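Local atomic coordinates of UL37 (Suid herpesvirus 1, PDB entry 4K70), a protein that is an inner tegument protein of the herpesvirus particle, thought to control viral trafficking in the host cell, and is represented here by its N-terminal half. Residues A343-R347 and R348-L352; L352-R355 and A356-R360; A296-P300 and G301-V305; P208-R211 and A212-L216; A304-V307 and A308-A311. All blocks are in the same frame, centred on the assembly; numbering follows the deposited sequence.

Interaction 1 of 5, residues A343-R347 and R348-L352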
loop_
_atom_site.group_PDB
_atom_site.type_symbol
_atom_site.label_atom_id
_atom_site.label_comp_id
_atom_site.label_asym_id
_atom_site.label_seq_id
_atom_site.Cartn_x
_atom_site.Cartn_y
_atom_site.Cartn_z
ATOM N N ALA A 343 -11.421 6.764 -18.215
ATOM C CA ALA A 343 -11.149 6.893 -19.649
ATOM C C ALA A 343 -10.921 5.536 -20.313
ATOM O O ALA A 343 -10.665 5.465 -21.518
ATOM C CB ALA A 343 -9.959 7.804 -19.895
ATOM N N GLY A 344 -11.009 4.466 -19.529
ATOM C CA GLY A 344 -10.834 3.129 -20.073
ATOM C C GLY A 344 -9.401 2.627 -20.050
ATOM O O GLY A 344 -9.105 1.566 -20.589
ATOM N N PHE A 345 -8.511 3.380 -19.412
ATOM C CA PHE A 345 -7.135 2.939 -19.223
ATOM C C PHE A 345 -7.012 2.080 -17.962
ATOM O O PHE A 345 -6.389 2.464 -16.980
ATOM C CB PHE A 345 -6.191 4.129 -19.164
ATOM C CG PHE A 345 -5.866 4.713 -20.530
ATOM C CD1 PHE A 345 -6.741 5.589 -21.152
ATOM C CD2 PHE A 345 -4.694 4.361 -21.191
ATOM C CE1 PHE A 345 -6.441 6.135 -22.411
ATOM C CE2 PHE A 345 -4.388 4.888 -22.442
ATOM C CZ PHE A 345 -5.262 5.779 -23.055
ATOM N N THR A 346 -7.636 0.915 -18.006
ATOM C CA THR A 346 -7.509 -0.080 -16.955
ATOM C C THR A 346 -6.093 -0.658 -17.005
ATOM O O THR A 346 -5.320 -0.336 -17.911
ATOM C CB THR A 346 -8.500 -1.200 -17.188
ATOM O OG1 THR A 346 -8.242 -1.761 -18.475
ATOM C CG2 THR A 346 -9.915 -0.659 -17.179
ATOM N N ARG A 347 -5.752 -1.500 -16.034
ATOM C CA ARG A 347 -4.414 -2.089 -15.958
ATOM C C ARG A 347 -4.026 -2.783 -17.254
ATOM O O ARG A 347 -2.944 -2.564 -17.787
ATOM C CB ARG A 347 -4.314 -3.108 -14.813
ATOM C CG ARG A 347 -2.907 -3.673 -14.654
ATOM C CD ARG A 347 -2.881 -5.059 -14.005
ATOM N NE ARG A 347 -3.564 -6.086 -14.793
ATOM C CZ ARG A 347 -3.028 -6.731 -15.831
ATOM N NH1 ARG A 347 -1.795 -6.448 -16.240
ATOM N NH2 ARG A 347 -3.735 -7.654 -16.468
ATOM N N ARG A 348 -4.915 -3.636 -17.742
ATOM C CA ARG A 348 -4.639 -4.407 -18.951
ATOM C C ARG A 348 -4.570 -3.515 -20.193
ATOM O O ARG A 348 -3.754 -3.741 -21.081
ATOM C CB ARG A 348 -5.689 -5.509 -19.120
ATOM C CG ARG A 348 -5.604 -6.275 -20.410
ATOM C CD ARG A 348 -4.279 -6.997 -20.544
ATOM N NE ARG A 348 -4.334 -8.007 -21.600
ATOM C CZ ARG A 348 -3.262 -8.539 -22.179
ATOM N NH1 ARG A 348 -2.047 -8.154 -21.804
ATOM N NH2 ARG A 348 -3.403 -9.449 -23.136
ATOM N N HIS A 349 -5.412 -2.494 -20.259
ATOM C CA HIS A 349 -5.416 -1.612 -21.444
ATOM C C HIS A 349 -4.171 -0.752 -21.534
ATOM O O HIS A 349 -3.685 -0.445 -22.638
ATOM C CB HIS A 349 -6.681 -0.749 -21.497
ATOM C CG HIS A 349 -7.919 -1.539 -21.773
ATOM N ND1 HIS A 349 -9.159 -0.961 -21.892
ATOM C CD2 HIS A 349 -8.101 -2.870 -21.955
ATOM C CE1 HIS A 349 -10.058 -1.901 -22.152
ATOM N NE2 HIS A 349 -9.440 -3.066 -22.184
ATOM N N CYS A 350 -3.665 -0.333 -20.381
ATOM C CA CYS A 350 -2.397 0.375 -20.339
ATOM C C CYS A 350 -1.296 -0.511 -20.909
ATOM O O CYS A 350 -0.513 -0.081 -21.737
ATOM C CB CYS A 350 -2.042 0.779 -18.906
ATOM S SG CYS A 350 -3.013 2.159 -18.239
ATOM N N ASP A 351 -1.224 -1.745 -20.426
ATOM C CA ASP A 351 -0.238 -2.694 -20.913
ATOM C C ASP A 351 -0.306 -2.847 -22.439
ATOM O O ASP A 351 0.714 -2.826 -23.129
ATOM C CB ASP A 351 -0.450 -4.048 -20.224
ATOM C CG ASP A 351 0.499 -5.103 -20.720
ATOM O OD1 ASP A 351 1.693 -5.053 -20.339
ATOM O OD2 ASP A 351 0.051 -5.992 -21.482
ATOM N N LEU A 352 -1.515 -2.982 -22.967
ATOM C CA LEU A 352 -1.692 -3.171 -24.403
ATOM C C LEU A 352 -1.378 -1.905 -25.213
ATOM O O LEU A 352 -0.778 -1.988 -26.269
ATOM C CB LEU A 352 -3.112 -3.656 -24.706
ATOM C CG LEU A 352 -3.493 -5.066 -24.239
ATOM C CD1 LEU A 352 -4.981 -5.268 -24.467
ATOM C CD2 LEU A 352 -2.674 -6.134 -24.991
#

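Interaction 2 of 5, residues L352-R355 and A356-R360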
loop_
_atom_site.group_PDB
_atom_site.type_symbol
_atom_site.label_atom_id
_atom_site.label_comp_id
_atom_site.label_asym_id
_atom_site.label_seq_id
_atom_site.Cartn_x
_atom_site.Cartn_y
_atom_site.Cartn_z
ATOM N N LEU A 352 -1.515 -2.982 -22.967
ATOM C CA LEU A 352 -1.692 -3.171 -24.403
ATOM C C LEU A 352 -1.378 -1.905 -25.213
ATOM O O LEU A 352 -0.778 -1.988 -26.269
ATOM C CB LEU A 352 -3.112 -3.656 -24.706
ATOM C CG LEU A 352 -3.493 -5.066 -24.239
ATOM C CD1 LEU A 352 -4.981 -5.268 -24.467
ATOM C CD2 LEU A 352 -2.674 -6.134 -24.991
ATOM N N LEU A 353 -1.785 -0.739 -24.720
ATOM C CA LEU A 353 -1.599 0.497 -25.482
ATOM C C LEU A 353 -0.150 0.985 -25.423
ATOM O O LEU A 353 0.358 1.540 -26.387
ATOM C CB LEU A 353 -2.579 1.559 -25.006
ATOM C CG LEU A 353 -4.019 1.194 -25.378
ATOM C CD1 LEU A 353 -4.981 2.186 -24.758
ATOM C CD2 LEU A 353 -4.180 1.157 -26.908
ATOM N N GLU A 354 0.522 0.759 -24.297
ATOM C CA GLU A 354 1.959 1.015 -24.199
ATOM C C GLU A 354 2.727 0.243 -25.274
ATOM O O GLU A 354 3.479 0.824 -26.063
ATOM C CB GLU A 354 2.474 0.619 -22.815
ATOM C CG GLU A 354 3.979 0.726 -22.652
ATOM C CD GLU A 354 4.446 0.457 -21.225
ATOM O OE1 GLU A 354 3.668 0.703 -20.268
ATOM O OE2 GLU A 354 5.602 0.006 -21.058
ATOM N N ARG A 355 2.535 -1.071 -25.302
ATOM C CA ARG A 355 3.133 -1.914 -26.344
ATOM C C ARG A 355 2.835 -1.397 -27.760
ATOM O O ARG A 355 3.741 -1.225 -28.575
ATOM C CB ARG A 355 2.630 -3.346 -26.166
ATOM C CG ARG A 355 3.437 -4.411 -26.890
ATOM C CD ARG A 355 3.553 -5.672 -26.019
ATOM N NE ARG A 355 2.324 -5.967 -25.275
ATOM C CZ ARG A 355 2.248 -6.127 -23.953
ATOM N NH1 ARG A 355 3.331 -6.033 -23.181
ATOM N NH2 ARG A 355 1.075 -6.388 -23.392
ATOM N N ALA A 356 1.568 -1.119 -28.042
ATOM C CA ALA A 356 1.156 -0.712 -29.380
ATOM C C ALA A 356 1.792 0.607 -29.816
ATOM O O ALA A 356 2.228 0.754 -30.958
ATOM C CB ALA A 356 -0.353 -0.606 -29.449
ATOM N N VAL A 357 1.824 1.587 -28.917
ATOM C CA VAL A 357 2.377 2.883 -29.269
ATOM C C VAL A 357 3.899 2.840 -29.314
ATOM O O VAL A 357 4.501 3.364 -30.247
ATOM C CB VAL A 357 1.931 3.987 -28.272
ATOM C CG1 VAL A 357 2.744 5.244 -28.498
ATOM C CG2 VAL A 357 0.452 4.266 -28.426
ATOM N N LEU A 358 4.528 2.225 -28.310
ATOM C CA LEU A 358 5.991 2.227 -28.263
ATOM C C LEU A 358 6.589 1.417 -29.425
ATOM O O LEU A 358 7.722 1.653 -29.846
ATOM C CB LEU A 358 6.517 1.714 -26.920
ATOM C CG LEU A 358 6.312 2.669 -25.738
ATOM C CD1 LEU A 358 6.944 2.106 -24.451
ATOM C CD2 LEU A 358 6.860 4.037 -26.071
ATOM N N ASP A 359 5.819 0.470 -29.946
ATOM C CA ASP A 359 6.280 -0.291 -31.099
ATOM C C ASP A 359 6.395 0.595 -32.344
ATOM O O ASP A 359 6.910 0.162 -33.361
ATOM C CB ASP A 359 5.375 -1.500 -31.372
ATOM C CG ASP A 359 5.730 -2.717 -30.505
ATOM O OD1 ASP A 359 6.841 -2.748 -29.914
ATOM O OD2 ASP A 359 4.897 -3.654 -30.425
ATOM N N ARG A 360 5.922 1.837 -32.266
ATOM C CA ARG A 360 5.990 2.736 -33.417
ATOM C C ARG A 360 7.019 3.829 -33.254
ATOM O O ARG A 360 7.293 4.568 -34.199
ATOM C CB ARG A 360 4.629 3.346 -33.715
ATOM C CG ARG A 360 3.667 2.317 -34.195
ATOM C CD ARG A 360 2.300 2.879 -34.477
ATOM N NE ARG A 360 1.437 1.784 -34.907
ATOM C CZ ARG A 360 1.056 1.586 -36.162
ATOM N NH1 ARG A 360 1.432 2.442 -37.109
ATOM N NH2 ARG A 360 0.283 0.543 -36.461
#

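Interaction 3 of 5, residues A296-P300 and G301-V305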
loop_
_atom_site.group_PDB
_atom_site.type_symbol
_atom_site.label_atom_id
_atom_site.label_comp_id
_atom_site.label_asym_id
_atom_site.label_seq_id
_atom_site.Cartn_x
_atom_site.Cartn_y
_atom_site.Cartn_z
ATOM N N ALA A 296 -17.354 7.539 -33.300
ATOM C CA ALA A 296 -18.671 8.129 -33.095
ATOM C C ALA A 296 -19.620 7.188 -32.357
ATOM O O ALA A 296 -20.642 7.621 -31.824
ATOM C CB ALA A 296 -19.273 8.549 -34.432
ATOM N N LEU A 297 -19.289 5.900 -32.325
ATOM C CA LEU A 297 -20.115 4.919 -31.617
ATOM C C LEU A 297 -19.638 4.699 -30.182
ATOM O O LEU A 297 -20.145 3.819 -29.477
ATOM C CB LEU A 297 -20.128 3.579 -32.363
ATOM C CG LEU A 297 -21.067 3.434 -33.565
ATOM C CD1 LEU A 297 -21.456 4.791 -34.093
ATOM C CD2 LEU A 297 -20.417 2.598 -34.665
ATOM N N LEU A 298 -18.657 5.493 -29.763
ATOM C CA LEU A 298 -18.083 5.376 -28.425
ATOM C C LEU A 298 -18.283 6.675 -27.653
ATOM O O LEU A 298 -18.708 7.680 -28.213
ATOM C CB LEU A 298 -16.588 5.044 -28.511
ATOM C CG LEU A 298 -16.204 3.705 -29.159
ATOM C CD1 LEU A 298 -14.690 3.594 -29.294
ATOM C CD2 LEU A 298 -16.764 2.509 -28.385
ATOM N N ASP A 299 -17.984 6.656 -26.363
ATOM C CA ASP A 299 -18.048 7.883 -25.584
ATOM C C ASP A 299 -16.736 8.663 -25.665
ATOM O O ASP A 299 -15.650 8.088 -25.555
ATOM C CB ASP A 299 -18.471 7.596 -24.144
ATOM C CG ASP A 299 -19.936 7.230 -24.046
ATOM O OD1 ASP A 299 -20.769 8.162 -24.037
ATOM O OD2 ASP A 299 -20.257 6.020 -23.994
ATOM N N PRO A 300 -16.837 9.982 -25.873
ATOM C CA PRO A 300 -15.667 10.791 -26.228
ATOM C C PRO A 300 -14.572 10.731 -25.167
ATOM O O PRO A 300 -13.388 10.782 -25.508
ATOM C CB PRO A 300 -16.237 12.215 -26.342
ATOM C CG PRO A 300 -17.721 12.040 -26.483
ATOM C CD PRO A 300 -18.060 10.790 -25.728
ATOM N N GLY A 301 -14.966 10.607 -23.901
ATOM C CA GLY A 301 -14.013 10.547 -22.809
ATOM C C GLY A 301 -13.481 9.153 -22.498
ATOM O O GLY A 301 -12.538 9.026 -21.728
ATOM N N ALA A 302 -14.057 8.119 -23.106
ATOM C CA ALA A 302 -13.667 6.745 -22.792
ATOM C C ALA A 302 -13.482 5.836 -24.009
ATOM O O ALA A 302 -13.870 4.672 -23.956
ATOM C CB ALA A 302 -14.681 6.116 -21.846
ATOM N N GLN A 303 -12.889 6.348 -25.085
ATOM C CA GLN A 303 -12.737 5.561 -26.311
ATOM C C GLN A 303 -11.783 4.389 -26.114
ATOM O O GLN A 303 -11.953 3.336 -26.726
ATOM C CB GLN A 303 -12.260 6.444 -27.469
ATOM C CG GLN A 303 -13.272 7.517 -27.884
ATOM C CD GLN A 303 -12.698 8.580 -28.819
ATOM O OE1 GLN A 303 -11.487 8.684 -28.998
ATOM N NE2 GLN A 303 -13.577 9.381 -29.408
ATOM N N ALA A 304 -10.788 4.575 -25.245
ATOM C CA ALA A 304 -9.765 3.568 -25.018
ATOM C C ALA A 304 -10.320 2.280 -24.421
ATOM O O ALA A 304 -9.634 1.248 -24.439
ATOM C CB ALA A 304 -8.647 4.117 -24.152
ATOM N N VAL A 305 -11.543 2.322 -23.889
ATOM C CA VAL A 305 -12.151 1.103 -23.352
ATOM C C VAL A 305 -12.424 0.097 -24.483
ATOM O O VAL A 305 -12.567 -1.101 -24.237
ATOM C CB VAL A 305 -13.445 1.373 -22.548
ATOM C CG1 VAL A 305 -14.640 1.463 -23.472
ATOM C CG2 VAL A 305 -13.660 0.268 -21.518
HETATM O O HOH W 1 -16.394 9.225 -29.239
HETATM O O HOH W 2 -16.406 4.454 -25.080
HETATM O O HOH W 3 -11.336 9.139 -25.100
#

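Interaction 4 of 5, residues P208-R211 and A212-L216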
loop_
_atom_site.group_PDB
_atom_site.type_symbol
_atom_site.label_atom_id
_atom_site.label_comp_id
_atom_site.label_asym_id
_atom_site.label_seq_id
_atom_site.Cartn_x
_atom_site.Cartn_y
_atom_site.Cartn_z
ATOM N N PRO A 208 -24.387 1.965 -24.508
ATOM C CA PRO A 208 -24.420 0.529 -24.217
ATOM C C PRO A 208 -23.077 -0.153 -24.502
ATOM O O PRO A 208 -22.611 -0.931 -23.667
ATOM C CB PRO A 208 -25.501 0.005 -25.164
ATOM C CG PRO A 208 -26.378 1.180 -25.439
ATOM C CD PRO A 208 -25.504 2.391 -25.376
ATOM N N LEU A 209 -22.458 0.136 -25.649
ATOM C CA LEU A 209 -21.183 -0.495 -25.996
ATOM C C LEU A 209 -20.099 -0.199 -24.961
ATOM O O LEU A 209 -19.359 -1.086 -24.557
ATOM C CB LEU A 209 -20.705 -0.052 -27.383
ATOM C CG LEU A 209 -19.353 -0.631 -27.820
ATOM C CD1 LEU A 209 -19.422 -2.152 -27.843
ATOM C CD2 LEU A 209 -18.940 -0.087 -29.173
ATOM N N THR A 210 -19.998 1.061 -24.549
ATOM C CA THR A 210 -19.012 1.467 -23.557
ATOM C C THR A 210 -19.216 0.675 -22.255
ATOM O O THR A 210 -18.265 0.153 -21.668
ATOM C CB THR A 210 -19.115 2.982 -23.274
ATOM O OG1 THR A 210 -18.883 3.723 -24.489
ATOM C CG2 THR A 210 -18.110 3.408 -22.227
ATOM N N ARG A 211 -20.468 0.590 -21.820
ATOM C CA ARG A 211 -20.809 -0.069 -20.567
ATOM C C ARG A 211 -20.516 -1.546 -20.639
ATOM O O ARG A 211 -20.017 -2.122 -19.675
ATOM C CB ARG A 211 -22.278 0.175 -20.217
ATOM C CG ARG A 211 -22.560 1.634 -19.889
ATOM C CD ARG A 211 -24.043 1.892 -19.706
ATOM N NE ARG A 211 -24.549 1.274 -18.487
ATOM C CZ ARG A 211 -25.818 1.331 -18.098
ATOM N NH1 ARG A 211 -26.714 1.978 -18.835
ATOM N NH2 ARG A 211 -26.188 0.748 -16.972
ATOM N N ALA A 212 -20.807 -2.155 -21.790
ATOM C CA ALA A 212 -20.494 -3.567 -22.007
ATOM C C ALA A 212 -18.988 -3.856 -21.926
ATOM O O ALA A 212 -18.573 -4.863 -21.351
ATOM C CB ALA A 212 -21.058 -4.039 -23.346
ATOM N N LEU A 213 -18.174 -2.974 -22.498
ATOM C CA LEU A 213 -16.726 -3.186 -22.529
ATOM C C LEU A 213 -16.145 -3.046 -21.119
ATOM O O LEU A 213 -15.307 -3.841 -20.709
ATOM C CB LEU A 213 -16.049 -2.222 -23.518
ATOM C CG LEU A 213 -16.342 -2.521 -24.993
ATOM C CD1 LEU A 213 -15.851 -1.409 -25.975
ATOM C CD2 LEU A 213 -15.756 -3.889 -25.364
ATOM N N PHE A 214 -16.619 -2.048 -20.373
ATOM C CA PHE A 214 -16.225 -1.891 -18.982
ATOM C C PHE A 214 -16.524 -3.149 -18.162
ATOM O O PHE A 214 -15.697 -3.574 -17.365
ATOM C CB PHE A 214 -16.880 -0.659 -18.339
ATOM C CG PHE A 214 -16.063 0.596 -18.473
ATOM C CD1 PHE A 214 -14.886 0.751 -17.752
ATOM C CD2 PHE A 214 -16.465 1.615 -19.326
ATOM C CE1 PHE A 214 -14.121 1.904 -17.881
ATOM C CE2 PHE A 214 -15.715 2.778 -19.450
ATOM C CZ PHE A 214 -14.537 2.919 -18.728
ATOM N N ALA A 215 -17.697 -3.739 -18.368
ATOM C CA ALA A 215 -18.062 -4.983 -17.679
ATOM C C ALA A 215 -17.039 -6.073 -17.953
ATOM O O ALA A 215 -16.663 -6.820 -17.045
ATOM C CB ALA A 215 -19.451 -5.450 -18.095
ATOM N N LEU A 216 -16.586 -6.157 -19.202
ATOM C CA LEU A 216 -15.570 -7.134 -19.564
ATOM C C LEU A 216 -14.252 -6.862 -18.868
ATOM O O LEU A 216 -13.598 -7.795 -18.405
ATOM C CB LEU A 216 -15.370 -7.202 -21.076
ATOM C CG LEU A 216 -16.585 -7.729 -21.841
ATOM C CD1 LEU A 216 -16.267 -7.896 -23.338
ATOM C CD2 LEU A 216 -17.045 -9.040 -21.222
#

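Interaction 5 of 5, residues A304-V307 and A308-A311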
loop_
_atom_site.group_PDB
_atom_site.type_symbol
_atom_site.label_atom_id
_atom_site.label_comp_id
_atom_site.label_asym_id
_atom_site.label_seq_id
_atom_site.Cartn_x
_atom_site.Cartn_y
_atom_site.Cartn_z
ATOM N N ALA A 304 -10.788 4.575 -25.245
ATOM C CA ALA A 304 -9.765 3.568 -25.018
ATOM C C ALA A 304 -10.320 2.280 -24.421
ATOM O O ALA A 304 -9.634 1.248 -24.439
ATOM C CB ALA A 304 -8.647 4.117 -24.152
ATOM N N VAL A 305 -11.543 2.322 -23.889
ATOM C CA VAL A 305 -12.151 1.103 -23.352
ATOM C C VAL A 305 -12.424 0.097 -24.483
ATOM O O VAL A 305 -12.567 -1.101 -24.237
ATOM C CB VAL A 305 -13.445 1.373 -22.548
ATOM C CG1 VAL A 305 -14.640 1.463 -23.472
ATOM C CG2 VAL A 305 -13.660 0.268 -21.518
ATOM N N HIS A 306 -12.504 0.596 -25.718
ATOM C CA HIS A 306 -12.510 -0.265 -26.901
ATOM C C HIS A 306 -11.041 -0.373 -27.297
ATOM O O HIS A 306 -10.567 0.335 -28.175
ATOM C CB HIS A 306 -13.346 0.392 -28.005
ATOM C CG HIS A 306 -13.402 -0.384 -29.288
ATOM N ND1 HIS A 306 -12.861 -1.637 -29.428
ATOM C CD2 HIS A 306 -13.946 -0.067 -30.490
ATOM C CE1 HIS A 306 -13.063 -2.067 -30.665
ATOM N NE2 HIS A 306 -13.722 -1.137 -31.326
ATOM N N VAL A 307 -10.300 -1.224 -26.596
ATOM C CA VAL A 307 -8.842 -1.182 -26.678
ATOM C C VAL A 307 -8.321 -1.666 -28.041
ATOM O O VAL A 307 -7.277 -1.211 -28.512
ATOM C CB VAL A 307 -8.192 -1.952 -25.502
ATOM C CG1 VAL A 307 -8.298 -3.465 -25.715
ATOM C CG2 VAL A 307 -6.736 -1.509 -25.287
ATOM N N ALA A 308 -9.059 -2.560 -28.689
ATOM C CA ALA A 308 -8.658 -3.026 -30.012
ATOM C C ALA A 308 -8.651 -1.874 -31.026
ATOM O O ALA A 308 -7.748 -1.781 -31.853
ATOM C CB ALA A 308 -9.550 -4.171 -30.485
ATOM N N ALA A 309 -9.643 -0.991 -30.954
ATOM C CA ALA A 309 -9.671 0.182 -31.823
ATOM C C ALA A 309 -8.528 1.140 -31.496
ATOM O O ALA A 309 -7.851 1.652 -32.386
ATOM C CB ALA A 309 -11.008 0.907 -31.707
ATOM N N ALA A 310 -8.330 1.385 -30.210
ATOM C CA ALA A 310 -7.325 2.335 -29.761
ATOM C C ALA A 310 -5.933 1.853 -30.143
ATOM O O ALA A 310 -5.048 2.662 -30.416
ATOM C CB ALA A 310 -7.436 2.551 -28.251
ATOM N N ALA A 311 -5.756 0.536 -30.190
ATOM C CA ALA A 311 -4.476 -0.058 -30.571
ATOM C C ALA A 311 -4.266 -0.183 -32.101
ATOM O O ALA A 311 -3.161 -0.429 -32.551
ATOM C CB ALA A 311 -4.297 -1.430 -29.893
HETATM O O HOH W 4 -11.818 -3.879 -28.025
#

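Interaction 1 of 5, residues A343-R347 and R348-L352
The imidazole of His-349 meets two oxygens of the loop before its helix. At its edge ND1 donates to Gly-344 O at 2.8 Å, nearly in line with that carbonyl though the oxygen lies 20° out of the ring plane. Over one face sits Thr-346 OG1, 3.3 Å from His-349 CG and nearer the rim than the centre. Thr-346 OG1 stands between its own backbone N and carbonyl carbon (chi1 58°). From there it also accepts a weak 3.4 Å bond from His-349 N. Thr-346 is thus the N-cap of helix 347-358. Just before it, Gly-344 ends helix 333-342 in a Schellman motif, and Phe-345 centres an inverse gamma turn. Cys-350 SG lies at the edge of the Phe-345 ring, 5.4 Å from its centroid, and 3.9 Å from Phe-345 CB. On the outer side, one face of the Arg-347 guanidinium lies over Arg-348 CB, with Arg-347 NH2 3.9 Å from it. The two guanidinium planes are 20° apart. Arg-347 NE forms a salt bridge with Glu-221 of helix 208-223, and Phe-345 O accepts from His-382 NE2 of helix 366-385.

Interaction 2 of 5, residues L352-R355 and A356-R360
Leu-352 O accepts from Ala-356 N at 3.1 Å, and the methyl of Ala-356 lies beside the same oxygen. The side chain of Leu-352 takes no close part in this turn and packs on Val-307. Leu-353 O takes the N-H of Val-357 at 2.9 Å. Val-357 CG2, anti to its own carbonyl carbon, comes back along the helix to 3.4 Å from Leu-353 O. The side chain of Leu-353 is buried against helices 307-311 and 366-385. Glu-354 makes the main side-chain contact. Its chain is extended beyond CG, and it is the CG methylene that meets Leu-358 CD1, at 3.7 Å. Its carboxylate goes on to Tyr-409, whose OH bonds to OE2. Glu-354 O receives Leu-358 N at 2.8 Å. Arg-355 runs side by side with Asp-359, both pointing the same way. Its aliphatic part does the touching: Arg-355 CG is 3.9 Å from Asp-359 OD2. The charged ends do not meet, with Arg-355 NE 6.2 Å from Asp-359 OD2. The guanidinium turns back toward Asp-351, one turn earlier, but the two are modelled too close for that salt bridge to be sure. Asp-359 N still bonds to Arg-355 O, at 3.0 Å and 144°. This is the i to i+4 bonding of the last turns of amphipathic alpha-helix 347-358, leading to Asp-359, seen to bind calcium in this protein, though none sits there in this model.

Interaction 3 of 5, residues A296-P300 and G301-V305
The chain reverses in a type I beta turn from Asp-299 to Ala-302, with Pro-300 and Gly-301 at its corners. Ala-302 N donates to Asp-299 O at 2.9 Å. The donor comes from above the carbonyl plane, 55° out of it. Past the turn the backbone winds into a short 3-10 segment that takes in Ala-304 and Val-305. Three waters add to the single direct bond. One joins Asp-299 N to Ala-302 O. Another joins Pro-300 O, at 2.7 Å from the water, to Gln-303 N. The third accepts a hydrogen bond from Gln-303 NE2 at 2.8 Å and donates one to Leu-298 O, so side chain and backbone are linked across the turn. Gln-303 is the main side chain here. Its CG is anti to the carbonyl carbon (chi1 -65°) and the chain runs on extended, which lays it back over the turn. Gln-303 CG passes 3.4 Å from Asp-299 O, and the amide reaches past Pro-300. Its OE1 accepts from Asp-319 N. Leu-298 comes from the stretch before the turn: its CD1 lies 3.8 Å from Gln-303 O and 4.2 Å from Gln-303 CB. Asp-299 turns its carboxylate away, and OD2 bonds to Lys-207 N and Thr-210 OG1 at the start of helix 208-223. The whole is a type I beta turn with Pro-Gly corners, bridged by waters, in the long loop between helices 260-271 and 307-311.

Interaction 4 of 5, residues P208-R211 and A212-L216
Thr-210 and Phe-214 make the closest side-chain contact of this helical turn. They lie side by side and point the same way. The methyl Thr-210 CG2 meets the phenyl ring at its edge, in the ring plane, 3.7 Å from Phe-214 CE2. The ring also passes its own helix closely, with Phe-214 CD2 3.3 Å from Thr-210 O. With OG1 anti to the carbonyl carbon (chi1 -60°), the methyl CG2 falls anti to the backbone N and turns along the helix to the ring. OG1 is thereby directed to Asp-299, its hydrogen-bond partner. Leu-209 and Leu-213 pack a little less closely, at 4.0 Å from Leu-209 CG to Leu-213 CD1. These contacts sit on the first turns of alpha-helix 208-223, where the i to i+4 bonds include Ala-212 N to Pro-208 O at 2.9 Å. The series continues to Ala-215 N, which donates to Arg-211 O at 3.1 Å. Small residues line another buried face: Ala-212 and Ala-215 touch Phe-235 of helix 229-240. The looser side belongs to Pro-208 and Arg-211, both partly exposed. The Pro-208 ring makes no close contact with the next turn. The Arg-211 side chain hardly touches that turn. Its chain, bent at chi3, leads the guanidinium group backwards, where NE bonds to Met-201 O and NH1 makes a salt bridge with Glu-204.

Interaction 5 of 5, residues A304-V307 and A308-A311
The imidazole of His-306 carries the methyl of Ala-309 on one face. Ala-309 CB is 3.4 Å from the ring centroid and 16° off the ring normal, a CH-pi contact. The methyl is shifted toward the CD2 and NE2 side, with His-306 CD2 3.3 Å from Ala-309 CB. At the ring edge, in its plane, a water lies 2.8 Å from His-306 ND1. The same water accepts from Ala-308 N, so it joins the ring to the first turn of the helix. The other ring nitrogen, NE2, bonds to Arg-289 O. With both nitrogens engaged and a methyl on the face, the rotation of the ring is well fixed. His-306 CG is anti to the backbone N (chi1 179°), and this places the ring alongside the coming turn. The backbone carbonyl is used too. His-306 O accepts from Ala-310 N at 3.2 Å, in the carbonyl plane, and only weakly from Ala-309 N. Ala-311 N donates to Val-307 O at 2.9 Å. The Val-307 side chain packs on His-349 of helix 347-358. Ala-310 CB reaches back to Ala-304 CA, at 4.1 Å. His-306 is the N-cap residue of the short alanine-rich helix 307-311, entered from a 3-10 segment, and a water stands between its side chain and Ala-308 N, where no direct side-chain capping bond is made.

Overall arrangement
All five contacts are local and follow one another along the chain; none crosses another. Interaction 4 comes first, on helix 208-223. After helix 260-271, interaction 3 closes the turn at 299-302. Interaction 5 continues directly from it, sharing Ala-304 and Val-305, and starts helix 307-311. Interaction 1 then opens helix 347-358, and interaction 2 covers its last turns, with Leu-352 common to both. In space, Leu-298 packs on Leu-209 and so joins interaction 3 to interaction 4. Val-305 packs on Leu-213 and Phe-214. Phe-345 and Leu-353 touch Ala-304, and Leu-353 also rests on helix 307-311. Interactions 2 and 4 do not touch; their nearest atoms are about 11 Å apart.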